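Local coordinates for iron-chelator utilization protein (Thermobifida fusca TM51, PDB 4YHB) that probably uses a bound FAD to reduce iron held by siderophores, releasing the metal for use by the cell, at residues V22-R27 / A98-I103; R157-L162 / V168-E173; L183-P186 / E190-W193; L206-L211 / R236-E241. All coordinates share one frame; numbering follows the deposited sequence.

Contact 1 of 4, residues V22-R27 / A98-I103; sequences VVNVRR and ARLLTI. Unlike the reference sequence in segment 98-103: R99 (reference Gly).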
loop_
_atom_site.group_PDB
_atom_site.type_symbol
_atom_site.label_atom_id
_atom_site.label_comp_id
_atom_site.label_asym_id
_atom_site.label_seq_id
_atom_site.Cartn_x
_atom_site.Cartn_y
_atom_site.Cartn_z
ATOM N N VAL A 22 -3.706 -2.712 18.631
ATOM C CA VAL A 22 -2.448 -3.356 18.269
ATOM C C VAL A 22 -2.220 -4.592 19.149
ATOM O O VAL A 22 -2.221 -4.511 20.375
ATOM C CB VAL A 22 -1.261 -2.396 18.413
ATOM C CG1 VAL A 22 0.041 -3.106 18.057
ATOM C CG2 VAL A 22 -1.455 -1.147 17.547
ATOM N N VAL A 23 -2.030 -5.738 18.521
ATOM C CA VAL A 23 -1.712 -6.950 19.269
ATOM C C VAL A 23 -0.236 -7.346 19.115
ATOM O O VAL A 23 0.417 -7.718 20.096
ATOM C CB VAL A 23 -2.603 -8.106 18.825
ATOM C CG1 VAL A 23 -2.299 -9.343 19.642
ATOM C CG2 VAL A 23 -4.091 -7.702 18.976
ATOM N N ASN A 24 0.275 -7.257 17.884
ATOM C CA ASN A 24 1.678 -7.570 17.592
ATOM C C ASN A 24 2.364 -6.411 16.878
ATOM O O ASN A 24 1.743 -5.727 16.057
ATOM C CB ASN A 24 1.792 -8.829 16.729
ATOM C CG ASN A 24 0.984 -10.001 17.279
ATOM O OD1 ASN A 24 0.976 -10.256 18.484
ATOM N ND2 ASN A 24 0.310 -10.723 16.392
ATOM N N VAL A 25 3.641 -6.198 17.200
ATOM C CA VAL A 25 4.478 -5.230 16.481
ATOM C C VAL A 25 5.769 -5.928 16.077
ATOM O O VAL A 25 6.454 -6.518 16.925
ATOM C CB VAL A 25 4.796 -3.984 17.336
ATOM C CG1 VAL A 25 5.626 -2.972 16.537
ATOM C CG2 VAL A 25 3.512 -3.322 17.826
ATOM N N ARG A 26 6.081 -5.897 14.780
ATOM C CA ARG A 26 7.302 -6.508 14.265
ATOM C C ARG A 26 8.117 -5.466 13.479
ATOM O O ARG A 26 7.671 -5.000 12.441
ATOM C CB ARG A 26 6.960 -7.710 13.372
ATOM C CG ARG A 26 6.300 -8.897 14.103
ATOM C CD ARG A 26 5.455 -9.797 13.183
ATOM N NE ARG A 26 6.179 -10.320 12.023
ATOM C CZ ARG A 26 5.598 -10.898 10.970
ATOM N NH1 ARG A 26 4.276 -11.024 10.916
ATOM N NH2 ARG A 26 6.338 -11.344 9.960
ATOM N N ARG A 27 9.280 -5.071 13.990
ATOM C CA ARG A 27 10.118 -4.122 13.260
ATOM C C ARG A 27 10.919 -4.914 12.235
ATOM O O ARG A 27 12.013 -5.400 12.526
ATOM C CB ARG A 27 11.033 -3.337 14.208
ATOM C CG ARG A 27 11.963 -2.323 13.496
ATOM C CD ARG A 27 11.183 -1.162 12.827
ATOM N NE ARG A 27 10.635 -0.275 13.845
ATOM C CZ ARG A 27 10.967 1.001 14.004
ATOM N NH1 ARG A 27 11.838 1.586 13.185
ATOM N NH2 ARG A 27 10.417 1.693 14.988
ATOM N N ALA A 98 -7.447 -16.078 12.363
ATOM C CA ALA A 98 -6.694 -15.436 13.437
ATOM C C ALA A 98 -7.382 -14.152 13.890
ATOM O O ALA A 98 -7.128 -13.651 14.991
ATOM C CB ALA A 98 -5.258 -15.141 12.985
ATOM N N ARG A 99 -8.249 -13.630 13.023
ATOM C CA ARG A 99 -8.951 -12.367 13.244
ATOM C C ARG A 99 -7.953 -11.245 13.462
ATOM O O ARG A 99 -8.034 -10.512 14.445
ATOM C CB ARG A 99 -9.916 -12.468 14.430
ATOM C CG ARG A 99 -10.939 -13.577 14.267
ATOM C CD ARG A 99 -12.079 -13.466 15.275
ATOM N NE ARG A 99 -13.351 -13.227 14.597
ATOM C CZ ARG A 99 -14.156 -12.196 14.838
ATOM N NH1 ARG A 99 -13.845 -11.296 15.764
ATOM N NH2 ARG A 99 -15.285 -12.076 14.155
ATOM N N LEU A 100 -7.004 -11.130 12.541
ATOM C CA LEU A 100 -5.955 -10.120 12.648
ATOM C C LEU A 100 -5.736 -9.405 11.314
ATOM O O LEU A 100 -5.645 -10.048 10.274
ATOM C CB LEU A 100 -4.642 -10.759 13.114
ATOM C CG LEU A 100 -4.460 -11.205 14.567
ATOM C CD1 LEU A 100 -3.084 -11.866 14.745
ATOM C CD2 LEU A 100 -4.635 -10.042 15.551
ATOM N N LEU A 101 -5.668 -8.076 11.363
ATOM C CA LEU A 101 -5.381 -7.245 10.198
ATOM C C LEU A 101 -3.943 -6.768 10.272
ATOM O O LEU A 101 -3.577 -6.094 11.232
ATOM C CB LEU A 101 -6.330 -6.043 10.143
ATOM C CG LEU A 101 -5.967 -4.888 9.207
ATOM C CD1 LEU A 101 -5.877 -5.369 7.763
ATOM C CD2 LEU A 101 -6.965 -3.717 9.341
ATOM N N THR A 102 -3.137 -7.108 9.263
ATOM C CA THR A 102 -1.733 -6.708 9.245
ATOM C C THR A 102 -1.508 -5.486 8.351
ATOM O O THR A 102 -1.962 -5.442 7.200
ATOM C CB THR A 102 -0.823 -7.851 8.765
ATOM O OG1 THR A 102 -0.988 -8.973 9.632
ATOM C CG2 THR A 102 0.648 -7.418 8.785
ATOM N N ILE A 103 -0.821 -4.494 8.903
ATOM C CA ILE A 103 -0.484 -3.273 8.184
ATOM C C ILE A 103 1.009 -3.004 8.274
ATOM O O ILE A 103 1.582 -3.023 9.374
ATOM C CB ILE A 103 -1.206 -2.040 8.756
ATOM C CG1 ILE A 103 -2.701 -2.304 8.960
ATOM C CG2 ILE A 103 -0.907 -0.790 7.889
ATOM C CD1 ILE A 103 -3.548 -2.107 7.763
#

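Contact 2 of 4, residues R157-L162 / V168-E173; sequences RRIEEL and VTAFFE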
loop_
_atom_site.group_PDB
_atom_site.type_symbol
_atom_site.label_atom_id
_atom_site.label_comp_id
_atom_site.label_asym_id
_atom_site.label_seq_id
_atom_site.Cartn_x
_atom_site.Cartn_y
_atom_site.Cartn_z
ATOM N N ARG A 157 2.434 -8.175 -1.272
ATOM C CA ARG A 157 1.252 -9.017 -1.116
ATOM C C ARG A 157 0.895 -9.673 -2.443
ATOM O O ARG A 157 0.568 -10.852 -2.486
ATOM C CB ARG A 157 0.050 -8.222 -0.595
ATOM C CG ARG A 157 -1.217 -9.069 -0.563
ATOM C CD ARG A 157 -2.372 -8.387 0.139
ATOM N NE ARG A 157 -3.608 -9.166 -0.014
ATOM C CZ ARG A 157 -4.795 -8.784 0.443
ATOM N NH1 ARG A 157 -4.904 -7.634 1.096
ATOM N NH2 ARG A 157 -5.874 -9.551 0.252
ATOM N N ARG A 158 0.962 -8.898 -3.520
ATOM C CA ARG A 158 0.727 -9.405 -4.869
ATOM C C ARG A 158 1.688 -10.544 -5.212
ATOM O O ARG A 158 1.267 -11.634 -5.607
ATOM C CB ARG A 158 0.866 -8.273 -5.883
ATOM C CG ARG A 158 0.768 -8.695 -7.345
ATOM C CD ARG A 158 -0.539 -9.393 -7.581
ATOM N NE ARG A 158 -1.185 -8.986 -8.826
ATOM C CZ ARG A 158 -2.248 -9.612 -9.317
ATOM N NH1 ARG A 158 -2.747 -10.650 -8.657
ATOM N NH2 ARG A 158 -2.813 -9.201 -10.446
ATOM N N ILE A 159 2.980 -10.289 -5.037
ATOM C CA ILE A 159 3.997 -11.289 -5.324
ATOM C C ILE A 159 3.766 -12.583 -4.543
ATOM O O ILE A 159 3.868 -13.675 -5.101
ATOM C CB ILE A 159 5.398 -10.745 -5.012
ATOM C CG1 ILE A 159 5.773 -9.695 -6.043
ATOM C CG2 ILE A 159 6.419 -11.850 -5.042
ATOM C CD1 ILE A 159 7.086 -8.983 -5.766
ATOM N N GLU A 160 3.427 -12.472 -3.262
ATOM C CA GLU A 160 3.313 -13.664 -2.439
ATOM C C GLU A 160 2.025 -14.448 -2.729
ATOM O O GLU A 160 1.912 -15.606 -2.352
ATOM C CB GLU A 160 3.432 -13.290 -0.957
ATOM C CG GLU A 160 4.861 -12.827 -0.625
ATOM C CD GLU A 160 5.136 -12.617 0.859
ATOM O OE1 GLU A 160 4.171 -12.364 1.632
ATOM O OE2 GLU A 160 6.334 -12.692 1.243
ATOM N N GLU A 161 1.081 -13.835 -3.436
ATOM C CA GLU A 161 -0.188 -14.493 -3.761
ATOM C C GLU A 161 -0.218 -15.056 -5.192
ATOM O O GLU A 161 -1.138 -15.787 -5.567
ATOM C CB GLU A 161 -1.353 -13.515 -3.546
ATOM C CG GLU A 161 -1.573 -13.181 -2.074
ATOM C CD GLU A 161 -2.688 -12.164 -1.820
ATOM O OE1 GLU A 161 -3.274 -11.633 -2.799
ATOM O OE2 GLU A 161 -2.967 -11.896 -0.625
ATOM N N LEU A 162 0.794 -14.724 -5.985
ATOM C CA LEU A 162 0.882 -15.216 -7.357
ATOM C C LEU A 162 1.082 -16.733 -7.406
ATOM O O LEU A 162 1.781 -17.297 -6.561
ATOM C CB LEU A 162 2.028 -14.521 -8.102
ATOM C CG LEU A 162 1.802 -13.060 -8.491
ATOM C CD1 LEU A 162 3.047 -12.469 -9.115
ATOM C CD2 LEU A 162 0.616 -12.928 -9.442
ATOM N N VAL A 168 7.623 -12.838 -12.747
ATOM C CA VAL A 168 7.631 -11.554 -12.061
ATOM C C VAL A 168 8.899 -10.786 -12.363
ATOM O O VAL A 168 10.000 -11.334 -12.296
ATOM C CB VAL A 168 7.532 -11.713 -10.531
ATOM C CG1 VAL A 168 7.436 -10.347 -9.866
ATOM C CG2 VAL A 168 6.359 -12.569 -10.155
ATOM N N THR A 169 8.742 -9.517 -12.706
ATOM C CA THR A 169 9.869 -8.600 -12.749
ATOM C C THR A 169 9.521 -7.434 -11.836
ATOM O O THR A 169 8.542 -6.727 -12.079
ATOM C CB THR A 169 10.169 -8.097 -14.175
ATOM O OG1 THR A 169 10.634 -9.188 -14.979
ATOM C CG2 THR A 169 11.240 -7.027 -14.150
ATOM N N ALA A 170 10.299 -7.244 -10.778
ATOM C CA ALA A 170 9.975 -6.215 -9.792
ATOM C C ALA A 170 11.152 -5.290 -9.520
ATOM O O ALA A 170 12.306 -5.720 -9.466
ATOM C CB ALA A 170 9.495 -6.862 -8.485
ATOM N N PHE A 171 10.841 -4.010 -9.373
ATOM C CA PHE A 171 11.811 -2.998 -8.998
ATOM C C PHE A 171 11.280 -2.258 -7.771
ATOM O O PHE A 171 10.271 -1.580 -7.839
ATOM C CB PHE A 171 12.064 -2.034 -10.152
ATOM C CG PHE A 171 12.679 -2.689 -11.354
ATOM C CD1 PHE A 171 14.037 -2.973 -11.386
ATOM C CD2 PHE A 171 11.901 -3.035 -12.442
ATOM C CE1 PHE A 171 14.616 -3.583 -12.492
ATOM C CE2 PHE A 171 12.475 -3.647 -13.558
ATOM C CZ PHE A 171 13.831 -3.925 -13.577
ATOM N N PHE A 172 11.954 -2.421 -6.643
ATOM C CA PHE A 172 11.519 -1.804 -5.398
ATOM C C PHE A 172 12.546 -0.771 -4.944
ATOM O O PHE A 172 13.702 -1.115 -4.679
ATOM C CB PHE A 172 11.325 -2.874 -4.326
ATOM C CG PHE A 172 10.249 -3.867 -4.648
ATOM C CD1 PHE A 172 9.088 -3.466 -5.293
ATOM C CD2 PHE A 172 10.393 -5.205 -4.303
ATOM C CE1 PHE A 172 8.078 -4.385 -5.589
ATOM C CE2 PHE A 172 9.386 -6.132 -4.593
ATOM C CZ PHE A 172 8.230 -5.716 -5.233
ATOM N N GLU A 173 12.136 0.490 -4.886
ATOM C CA GLU A 173 12.993 1.558 -4.394
ATOM C C GLU A 173 12.892 1.658 -2.880
ATOM O O GLU A 173 11.800 1.834 -2.341
ATOM C CB GLU A 173 12.604 2.887 -5.025
ATOM C CG GLU A 173 13.365 4.095 -4.495
ATOM C CD GLU A 173 12.626 5.382 -4.804
ATOM O OE1 GLU A 173 11.980 5.431 -5.874
ATOM O OE2 GLU A 173 12.664 6.327 -3.980
#

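Contact 3 of 4, residues L183-P186 / E190-W193; sequences LDAP and EITW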
loop_
_atom_site.group_PDB
_atom_site.type_symbol
_atom_site.label_atom_id
_atom_site.label_comp_id
_atom_site.label_asym_id
_atom_site.label_seq_id
_atom_site.Cartn_x
_atom_site.Cartn_y
_atom_site.Cartn_z
ATOM N N LEU A 183 11.077 -12.072 0.286
ATOM C CA LEU A 183 9.714 -12.281 -0.188
ATOM C C LEU A 183 9.487 -13.704 -0.691
ATOM O O LEU A 183 10.375 -14.304 -1.298
ATOM C CB LEU A 183 9.397 -11.278 -1.298
ATOM C CG LEU A 183 9.464 -9.796 -0.918
ATOM C CD1 LEU A 183 9.162 -8.932 -2.130
ATOM C CD2 LEU A 183 8.478 -9.489 0.214
ATOM N N ASP A 184 8.291 -14.232 -0.451
ATOM C CA ASP A 184 7.921 -15.555 -0.948
ATOM C C ASP A 184 7.378 -15.445 -2.369
ATOM O O ASP A 184 6.171 -15.369 -2.583
ATOM C CB ASP A 184 6.884 -16.214 -0.037
ATOM C CG ASP A 184 6.828 -17.725 -0.207
ATOM O OD1 ASP A 184 7.423 -18.248 -1.178
ATOM O OD2 ASP A 184 6.181 -18.390 0.629
ATOM N N ALA A 185 8.284 -15.442 -3.335
ATOM C CA ALA A 185 7.943 -15.171 -4.722
ATOM C C ALA A 185 7.906 -16.463 -5.538
ATOM O O ALA A 185 8.521 -17.461 -5.143
ATOM C CB ALA A 185 8.944 -14.194 -5.313
ATOM N N PRO A 186 7.187 -16.451 -6.676
ATOM C CA PRO A 186 7.219 -17.614 -7.564
ATOM C C PRO A 186 8.637 -17.935 -8.015
ATOM O O PRO A 186 9.521 -17.070 -7.972
ATOM C CB PRO A 186 6.359 -17.178 -8.753
ATOM C CG PRO A 186 5.443 -16.133 -8.193
ATOM C CD PRO A 186 6.270 -15.406 -7.172
ATOM N N GLU A 190 12.257 -12.229 -10.696
ATOM C CA GLU A 190 13.382 -11.311 -10.751
ATOM C C GLU A 190 13.057 -10.046 -9.971
ATOM O O GLU A 190 12.274 -9.206 -10.418
ATOM C CB GLU A 190 13.739 -10.980 -12.192
ATOM C CG GLU A 190 14.220 -12.185 -12.984
ATOM C CD GLU A 190 14.925 -11.792 -14.267
ATOM O OE1 GLU A 190 14.921 -10.584 -14.604
ATOM O OE2 GLU A 190 15.489 -12.689 -14.931
ATOM N N ILE A 191 13.665 -9.923 -8.797
ATOM C CA ILE A 191 13.366 -8.819 -7.901
ATOM C C ILE A 191 14.607 -7.981 -7.665
ATOM O O ILE A 191 15.618 -8.475 -7.173
ATOM C CB ILE A 191 12.821 -9.330 -6.563
ATOM C CG1 ILE A 191 11.541 -10.134 -6.786
ATOM C CG2 ILE A 191 12.583 -8.165 -5.616
ATOM C CD1 ILE A 191 11.103 -10.916 -5.573
ATOM N N THR A 192 14.533 -6.712 -8.039
ATOM C CA THR A 192 15.667 -5.820 -7.906
ATOM C C THR A 192 15.362 -4.741 -6.895
ATOM O O THR A 192 14.345 -4.047 -6.988
ATOM C CB THR A 192 16.037 -5.181 -9.252
ATOM O OG1 THR A 192 16.345 -6.220 -10.186
ATOM C CG2 THR A 192 17.238 -4.265 -9.108
ATOM N N TRP A 193 16.241 -4.614 -5.917
ATOM C CA TRP A 193 16.105 -3.577 -4.919
ATOM C C TRP A 193 16.961 -2.394 -5.343
ATOM O O TRP A 193 18.174 -2.525 -5.542
ATOM C CB TRP A 193 16.509 -4.106 -3.537
ATOM C CG TRP A 193 15.650 -5.253 -3.082
ATOM C CD1 TRP A 193 15.884 -6.590 -3.278
ATOM C CD2 TRP A 193 14.408 -5.165 -2.360
ATOM N NE1 TRP A 193 14.860 -7.334 -2.725
ATOM C CE2 TRP A 193 13.949 -6.485 -2.157
ATOM C CE3 TRP A 193 13.647 -4.100 -1.870
ATOM C CZ2 TRP A 193 12.761 -6.763 -1.482
ATOM C CZ3 TRP A 193 12.473 -4.380 -1.196
ATOM C CH2 TRP A 193 12.041 -5.701 -1.012
#

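Contact 4 of 4, residues L206-L211 / R236-E241; sequences LLLRAL and RRLLKE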
loop_
_atom_site.group_PDB
_atom_site.type_symbol
_atom_site.label_atom_id
_atom_site.label_comp_id
_atom_site.label_asym_id
_atom_site.label_seq_id
_atom_site.Cartn_x
_atom_site.Cartn_y
_atom_site.Cartn_z
ATOM N N LEU A 206 14.662 6.612 -9.868
ATOM C CA LEU A 206 15.161 5.230 -9.912
ATOM C C LEU A 206 14.177 4.251 -10.544
ATOM O O LEU A 206 14.581 3.366 -11.294
ATOM C CB LEU A 206 15.516 4.742 -8.497
ATOM C CG LEU A 206 16.825 5.239 -7.880
ATOM C CD1 LEU A 206 16.838 4.968 -6.372
ATOM C CD2 LEU A 206 18.015 4.575 -8.554
ATOM N N LEU A 207 12.886 4.405 -10.253
ATOM C CA LEU A 207 11.889 3.498 -10.819
ATOM C C LEU A 207 11.743 3.679 -12.331
ATOM O O LEU A 207 11.693 2.701 -13.082
ATOM C CB LEU A 207 10.525 3.693 -10.143
ATOM C CG LEU A 207 10.476 3.246 -8.682
ATOM C CD1 LEU A 207 9.095 3.495 -8.081
ATOM C CD2 LEU A 207 10.841 1.792 -8.572
ATOM N N LEU A 208 11.654 4.933 -12.765
ATOM C CA LEU A 208 11.560 5.250 -14.186
ATOM C C LEU A 208 12.776 4.712 -14.939
ATOM O O LEU A 208 12.646 4.092 -15.995
ATOM C CB LEU A 208 11.451 6.761 -14.389
ATOM C CG LEU A 208 11.483 7.260 -15.836
ATOM C CD1 LEU A 208 10.250 6.787 -16.600
ATOM C CD2 LEU A 208 11.595 8.772 -15.863
ATOM N N ARG A 209 13.956 4.939 -14.375
ATOM C CA ARG A 209 15.202 4.500 -14.999
ATOM C C ARG A 209 15.243 2.986 -15.147
ATOM O O ARG A 209 15.674 2.481 -16.177
ATOM C CB ARG A 209 16.408 4.979 -14.194
ATOM C CG ARG A 209 16.671 6.471 -14.316
ATOM C CD ARG A 209 17.919 6.868 -13.526
ATOM N NE ARG A 209 18.089 8.317 -13.482
ATOM C CZ ARG A 209 18.721 9.026 -14.411
ATOM N NH1 ARG A 209 19.258 8.419 -15.462
ATOM N NH2 ARG A 209 18.821 10.343 -14.284
ATOM N N ALA A 210 14.783 2.256 -14.130
ATOM C CA ALA A 210 14.751 0.794 -14.210
ATOM C C ALA A 210 13.753 0.307 -15.265
ATOM O O ALA A 210 14.034 -0.633 -16.011
ATOM C CB ALA A 210 14.414 0.195 -12.851
ATOM N N LEU A 211 12.586 0.944 -15.310
ATOM C CA LEU A 211 11.552 0.623 -16.294
ATOM C C LEU A 211 12.038 0.839 -17.734
ATOM O O LEU A 211 11.783 0.014 -18.619
ATOM C CB LEU A 211 10.307 1.471 -16.045
ATOM C CG LEU A 211 9.106 1.192 -16.950
ATOM C CD1 LEU A 211 8.593 -0.223 -16.748
ATOM C CD2 LEU A 211 8.006 2.204 -16.678
ATOM N N ARG A 236 3.749 6.645 -16.193
ATOM C CA ARG A 236 2.436 6.594 -16.837
ATOM C C ARG A 236 2.562 6.941 -18.327
ATOM O O ARG A 236 2.086 6.208 -19.195
ATOM C CB ARG A 236 1.476 7.553 -16.122
ATOM C CG ARG A 236 0.106 7.720 -16.750
ATOM C CD ARG A 236 -0.758 8.713 -15.941
ATOM N NE ARG A 236 -1.121 8.208 -14.612
ATOM C CZ ARG A 236 -0.576 8.611 -13.461
ATOM N NH1 ARG A 236 0.375 9.534 -13.446
ATOM N NH2 ARG A 236 -0.985 8.083 -12.313
ATOM N N ARG A 237 3.249 8.047 -18.602
ATOM C CA ARG A 237 3.446 8.544 -19.960
ATOM C C ARG A 237 4.170 7.522 -20.838
ATOM O O ARG A 237 3.783 7.284 -21.986
ATOM C CB ARG A 237 4.220 9.865 -19.939
ATOM C CG ARG A 237 3.394 11.045 -19.485
ATOM C CD ARG A 237 4.227 12.345 -19.491
ATOM N NE ARG A 237 5.107 12.488 -18.333
ATOM C CZ ARG A 237 6.365 12.897 -18.394
ATOM N NH1 ARG A 237 6.934 13.128 -19.570
ATOM N NH2 ARG A 237 7.061 13.013 -17.272
ATOM N N LEU A 238 5.193 6.890 -20.282
ATOM C CA LEU A 238 5.986 5.920 -21.019
ATOM C C LEU A 238 5.135 4.720 -21.425
ATOM O O LEU A 238 5.240 4.216 -22.543
ATOM C CB LEU A 238 7.178 5.480 -20.175
ATOM C CG LEU A 238 8.271 4.678 -20.862
ATOM C CD1 LEU A 238 8.953 5.527 -21.934
ATOM C CD2 LEU A 238 9.269 4.204 -19.828
ATOM N N LEU A 239 4.279 4.274 -20.511
ATOM C CA LEU A 239 3.403 3.139 -20.770
ATOM C C LEU A 239 2.361 3.461 -21.833
ATOM O O LEU A 239 2.045 2.627 -22.679
ATOM C CB LEU A 239 2.708 2.697 -19.479
ATOM C CG LEU A 239 3.641 2.184 -18.380
ATOM C CD1 LEU A 239 2.883 1.977 -17.071
ATOM C CD2 LEU A 239 4.305 0.896 -18.819
ATOM N N LYS A 240 1.820 4.673 -21.778
ATOM C CA LYS A 240 0.801 5.091 -22.730
ATOM C C LYS A 240 1.400 5.304 -24.119
ATOM O O LYS A 240 0.773 4.977 -25.132
ATOM C CB LYS A 240 0.109 6.365 -22.244
ATOM C CG LYS A 240 -1.027 6.112 -21.265
ATOM C CD LYS A 240 -1.175 7.252 -20.273
ATOM C CE LYS A 240 -1.198 8.608 -20.963
ATOM N NZ LYS A 240 -1.391 9.713 -19.974
ATOM N N GLU A 241 2.618 5.843 -24.159
ATOM C CA GLU A 241 3.309 6.103 -25.420
ATOM C C GLU A 241 3.666 4.819 -26.161
ATOM O O GLU A 241 3.921 4.843 -27.364
ATOM C CB GLU A 241 4.576 6.922 -25.182
ATOM C CG GLU A 241 4.321 8.372 -24.831
ATOM C CD GLU A 241 5.607 9.152 -24.656
ATOM O OE1 GLU A 241 6.693 8.534 -24.734
ATOM O OE2 GLU A 241 5.528 10.380 -24.442
#

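Contact 1 of 4, residues V22-R27 / A98-I103
Strands 17-29 and 100-106 are second neighbours with strand 32-38 between them, leaving 8.5 Å between V23 CA and L100 CA. What bridges that gap is side chain. The two methyls of L100 divide the work: its CD2 meets V23 CG2 at 4.2 Å, while its CD1 comes to 3.9 Å from N24 ND2, and the leucine lies roughly at right angles to both partners. V23 and N24 can both turn to the same leucine because they form a classic beta bulge opposite D36 of the intervening strand, so two consecutive side chains emerge on one side. All this belongs to the six-stranded antiparallel barrel of the FAD-binding domain, in a patch on its surface. A second bulge, of the G1 type, places L100 and R99, the latter a departure from the reference glycine, opposite D95. The amide of N24 is not left to the leucine alone. With CG beside the backbone N (chi1 -50°), N24 leans over the middle strand, where its ND2 is hydrogen-bonded to D36 OD2. The other carboxylate oxygen, D36 OD1, bonds T102 OG1 on strand 100-106.

Contact 2 of 4, residues R157-L162 / V168-E173
E160 OE1 is gripped by two arginines, R92 and R93, each through its NH2 in a salt bridge, which ties helix 152-161 to strand 86-95 of the barrel. One turn of that helix carries an ion pair of its own: R157 NE donates to E161 OE2 at 2.9 Å, reaching the carboxylate on its syn side but 33° out of its plane. The side turned to strand 168-173 is wholly apolar. I159 holds CG1 beside the backbone N and extends CD1 beyond it (chi2 174°), so the methyl comes to the edge of the F172 ring, in its plane, 3.5 Å from CZ of F172. The same CD1 lies 4.2 Å from A170 CB, and further back I159 CG1 meets V168 CG1. V168 uses its other branch on the last residue of the segment: L162 CD1 presses against V168 CG2 at 3.5 Å, tighter than a usual methyl contact. Helix and strand run nearly antiparallel, at 160°, with their axes 10.8 Å apart. Such a layer of apolar side chains between a returning helix and its following strand is what a beta-alpha-beta unit has, here strand 142-147, helix 152-161 and strand 167-174 of the Rossmann-like domain, with the 3-2-1-4-5 parallel sheet of ferredoxin reductase relatives.

Contact 3 of 4, residues L183-P186 / E190-W193
I191 CD1 and L183 CD1 share this contact, the isoleucine methyl sitting 3.9 Å from A185 CB and 4.4 Å from L183 CD1. Two torsions put it there: CG1 lies beside the backbone N, anti to the carbonyl carbon (chi1 -60°), and the chain then stays extended to CD1, so the methyl stands well out from the strand and toward the loop. L183 makes a matching reach from the other side. Its CG is also next to the backbone N, and CD1 continues away from CA in an extended chain (chi2 178°), far enough to lie 4.3 Å from W193 CZ2 as well. Strand 190-195 is the outermost on its side of the five-stranded parallel sheet, and segment 183-186 belongs to the loop that leads into it from strand 167-174, so the loop is folding back over the edge strand it precedes. At D184, the centre of an inverse gamma turn, CB starts away from the strand, which leaves L183 and A185 to face it together; the D184 backbone N is hydrogen-bonded to E160 OE2 of helix 152-161. The CB of W193 does not start toward the loop, yet the benzo end of its indole swings round to L183, and the ring also meets that of F172, with the two planes at about 55°.

Contact 4 of 4, residues L206-L211 / R236-E241
L211 and L238 share a conformation, each with CG anti to its own backbone N (chi1 -177° in L211 and -168° in L238), which throws both isobutyl groups straight across between the helices. They reach each other tip to tip, L211 CD2 lying 3.9 Å from L238 CD2. L238 CD2 is met by both L211 and L208, and L211 CD2 by both L238 and L239: L208 CD1, one turn earlier on the first helix, stands 4.2 Å from L238 CD2. L239 adds a more distant touch, its CD2 being 4.5 Å from L211 CD2. The helical segments run nearly parallel, 23° apart, and their axes approach to 11.3 Å, a spacing wide enough that leucine tips rather than backbones do the meeting. Both helices flank the parallel sheet: A210 touches F171 on strand 167-174, while L239 rests on F250 and V252 of strand 250-256, and I235 extends the seam by packing against L207, L208 and L211. No charged group touches across the segments; R209, for one, pairs with D205. With only leucine carbons meeting between the two segments and no hydrogen bond joining them, adhesion here probably rests on shape and the exclusion of water, not on directional bonds.

How the contacts relate
Contact 2 is the buried one; contacts 1 and 3 lie at the surface, and contact 4 is partly buried. Contact 1 stands apart in the barrel, about 22 Å between centres from contact 2, and there a polar asparagine shares the work with aliphatic groups. Contacts 2, 3 and 4 belong to the domain built on the parallel sheet and rely on apolar side chains. Contacts 2 and 3 practically merge, with strands 167-174 and 190-195 adjacent, A170 N probably hydrogen-bonded to E190 O, and I159 CG2 packed on A185 CB. Contact 4 meets strand 167-174 through F171 and E173, whose neighbour F172 serves contact 2, so the strand is covered by different helices on its two faces.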